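Local coordinates for Udp-n-acetylglucosamine pyrophosphorylase (Trypanosoma brucei, PDB 4BQH), which probably catalyses the transfer of a uridylyl group from UTP to N-acetylglucosamine 1-phosphate, yielding UDP-N-acetylglucosamine and diphosphate, at residues A[131-136]-A[280-285]. Numbering follows the deposited sequence.
Sequences KPKGFF and NIDNLL
Lys133 and Asp282 meet in the GT-A-like nucleotidyltransferase fold, where loops leaving the central mixed sheet gather, and they illustrate how opposite charges can be joined without touching. The lysine follows the glycine-rich loop after strand 114-119, in a 3-10 turn (133-135), whereas the aspartate belongs to the type I beta turn Asn280 to Asn283, into which strand 275-280, the parallel neighbour of strand 114-119, runs. The lysine side chain starts out extended, with CG anti to the backbone N (chi1 -174°), and this carries Lys133 CD to 3.5 Å from Asp282 CB; the bend at chi3 then sets the direction of CE and the ammonium group. The carboxylate and the ammonium group nevertheless stay apart, with Lys133 NZ 4.3 Å from Asp282 OD2, too far for a salt bridge. A water closes the interval, accepting from Lys133 NZ at 2.7 Å and donating to Asp282 OD2 at 2.8 Å. The ammonium group has a second hold in the carbonyl oxygen of Val437, while Pro436 and Lys438 of the same loop touch the aspartate, which ties a third part of the chain to the pair.

Beside this water bridge lies a van der Waals contact. Ile281 points at the 3-10 turn, its CG1 resting 3.6 Å from Gly134 CA and its CG2 lying 4.2 Å from Lys133 CB, and it also packs on His151 of helix 147-166. No direct hydrogen bond links the two loops; each has internal bonds and is also bonded to its surroundings, Gly134 to Phe148 and Ile281 to Leu119 through the backbone. In the beta turn, Asn280 forms an Asx turn: its OD1 accepts a nearly straight hydrogen bond (164°) from the backbone N-H of Asp282, with N 2.8 Å from OD1 and tilted 19° from the carbonyl plane.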
loop_
_atom_site.group_PDB
_atom_site.type_symbol
_atom_site.label_atom_id
_atom_site.label_comp_id
_atom_site.label_asym_id
_atom_site.label_seq_id
_atom_site.Cartn_x
_atom_site.Cartn_y
_atom_site.Cartn_z
ATOM N N LYS A 131 -9.143 12.172 -11.352
ATOM C CA LYS A 131 -7.824 12.609 -10.921
ATOM C C LYS A 131 -7.216 11.419 -10.161
ATOM O O LYS A 131 -7.918 10.447 -9.929
ATOM C CB LYS A 131 -7.965 13.842 -10.027
ATOM C CG LYS A 131 -8.180 15.120 -10.833
ATOM C CD LYS A 131 -8.780 16.232 -9.992
ATOM C CE LYS A 131 -9.103 17.456 -10.843
ATOM N NZ LYS A 131 -7.851 18.102 -11.350
ATOM N N PRO A 132 -5.917 11.476 -9.804
ATOM C CA PRO A 132 -5.368 10.354 -9.041
ATOM C C PRO A 132 -6.106 10.186 -7.735
ATOM O O PRO A 132 -6.564 11.168 -7.138
ATOM C CB PRO A 132 -3.906 10.777 -8.805
ATOM C CG PRO A 132 -3.617 11.666 -9.952
ATOM C CD PRO A 132 -4.870 12.472 -10.106
ATOM N N LYS A 133 -6.244 8.948 -7.286
ATOM C CA LYS A 133 -7.018 8.691 -6.072
ATOM C C LYS A 133 -6.516 9.419 -4.834
ATOM O O LYS A 133 -7.321 9.794 -3.977
ATOM C CB LYS A 133 -7.153 7.181 -5.790
ATOM C CG LYS A 133 -8.089 6.904 -4.610
ATOM C CD LYS A 133 -8.416 5.436 -4.440
ATOM C CE LYS A 133 -9.384 4.948 -5.521
ATOM N NZ LYS A 133 -9.648 3.509 -5.315
ATOM N N GLY A 134 -5.202 9.644 -4.739
ATOM C CA GLY A 134 -4.647 10.372 -3.598
ATOM C C GLY A 134 -5.160 11.800 -3.460
ATOM O O GLY A 134 -5.084 12.391 -2.381
ATOM N N PHE A 135 -5.685 12.354 -4.549
ATOM C CA PHE A 135 -6.260 13.713 -4.522
ATOM C C PHE A 135 -7.634 13.712 -3.847
ATOM O O PHE A 135 -8.144 14.779 -3.436
ATOM C CB PHE A 135 -6.458 14.276 -5.956
ATOM C CG PHE A 135 -5.192 14.600 -6.718
ATOM C CD1 PHE A 135 -4.031 13.851 -6.590
ATOM C CD2 PHE A 135 -5.204 15.629 -7.658
ATOM C CE1 PHE A 135 -2.907 14.145 -7.339
ATOM C CE2 PHE A 135 -4.074 15.932 -8.399
ATOM C CZ PHE A 135 -2.926 15.188 -8.243
ATOM N N PHE A 136 -8.258 12.537 -3.752
ATOM C CA PHE A 136 -9.661 12.431 -3.309
ATOM C C PHE A 136 -9.879 12.939 -1.887
ATOM O O PHE A 136 -9.101 12.615 -0.970
ATOM C CB PHE A 136 -10.162 10.987 -3.433
ATOM C CG PHE A 136 -11.621 10.810 -3.100
ATOM C CD1 PHE A 136 -12.607 11.112 -4.040
ATOM C CD2 PHE A 136 -12.013 10.325 -1.851
ATOM C CE1 PHE A 136 -13.957 10.964 -3.730
ATOM C CE2 PHE A 136 -13.360 10.166 -1.543
ATOM C CZ PHE A 136 -14.329 10.484 -2.487
ATOM N N ASN A 280 -1.673 0.836 -0.060
ATOM C CA ASN A 280 -2.409 1.536 -1.099
ATOM C C ASN A 280 -2.989 2.859 -0.568
ATOM O O ASN A 280 -3.505 2.905 0.550
ATOM C CB ASN A 280 -3.562 0.644 -1.571
ATOM C CG ASN A 280 -4.128 1.080 -2.913
ATOM O OD1 ASN A 280 -4.570 2.222 -3.113
ATOM N ND2 ASN A 280 -4.130 0.136 -3.855
ATOM N N ILE A 281 -2.907 3.912 -1.391
ATOM C CA ILE A 281 -3.444 5.215 -1.023
ATOM C C ILE A 281 -4.950 5.157 -0.768
ATOM O O ILE A 281 -5.484 6.046 -0.117
ATOM C CB ILE A 281 -3.094 6.306 -2.073
ATOM C CG1 ILE A 281 -3.345 7.745 -1.530
ATOM C CG2 ILE A 281 -3.866 6.092 -3.352
ATOM C CD1 ILE A 281 -2.874 8.052 -0.121
ATOM N N ASP A 282 -5.620 4.105 -1.260
ATOM C CA ASP A 282 -7.088 3.974 -1.041
ATOM C C ASP A 282 -7.538 3.647 0.388
ATOM O O ASP A 282 -8.734 3.704 0.693
ATOM C CB ASP A 282 -7.724 2.990 -2.052
ATOM C CG ASP A 282 -7.452 1.513 -1.747
ATOM O OD1 ASP A 282 -6.892 1.140 -0.680
ATOM O OD2 ASP A 282 -7.815 0.669 -2.617
ATOM N N ASN A 283 -6.594 3.313 1.261
ATOM C CA ASN A 283 -6.956 2.840 2.585
ATOM C C ASN A 283 -7.030 4.001 3.552
ATOM O O ASN A 283 -5.999 4.485 4.031
ATOM C CB ASN A 283 -5.943 1.814 3.074
ATOM C CG ASN A 283 -6.338 1.207 4.398
ATOM O OD1 ASN A 283 -7.408 1.507 4.933
ATOM N ND2 ASN A 283 -5.480 0.371 4.945
ATOM N N LEU A 284 -8.248 4.459 3.840
ATOM C CA LEU A 284 -8.402 5.606 4.724
ATOM C C LEU A 284 -7.874 5.324 6.125
ATOM O O LEU A 284 -7.461 6.256 6.835
ATOM C CB LEU A 284 -9.880 6.001 4.835
ATOM C CG LEU A 284 -10.182 7.289 5.621
ATOM C CD1 LEU A 284 -9.591 8.532 4.954
ATOM C CD2 LEU A 284 -11.699 7.462 5.787
ATOM N N LEU A 285 -7.918 4.053 6.537
ATOM C CA LEU A 285 -7.520 3.684 7.889
ATOM C C LEU A 285 -6.051 3.223 8.010
ATOM O O LEU A 285 -5.671 2.648 9.030
ATOM C CB LEU A 285 -8.434 2.593 8.428
ATOM C CG LEU A 285 -9.812 2.971 8.998
ATOM C CD1 LEU A 285 -10.567 4.061 8.246
ATOM C CD2 LEU A 285 -10.605 1.673 9.052
HETATM O O HOH W 1 -7.987 1.423 -5.312
#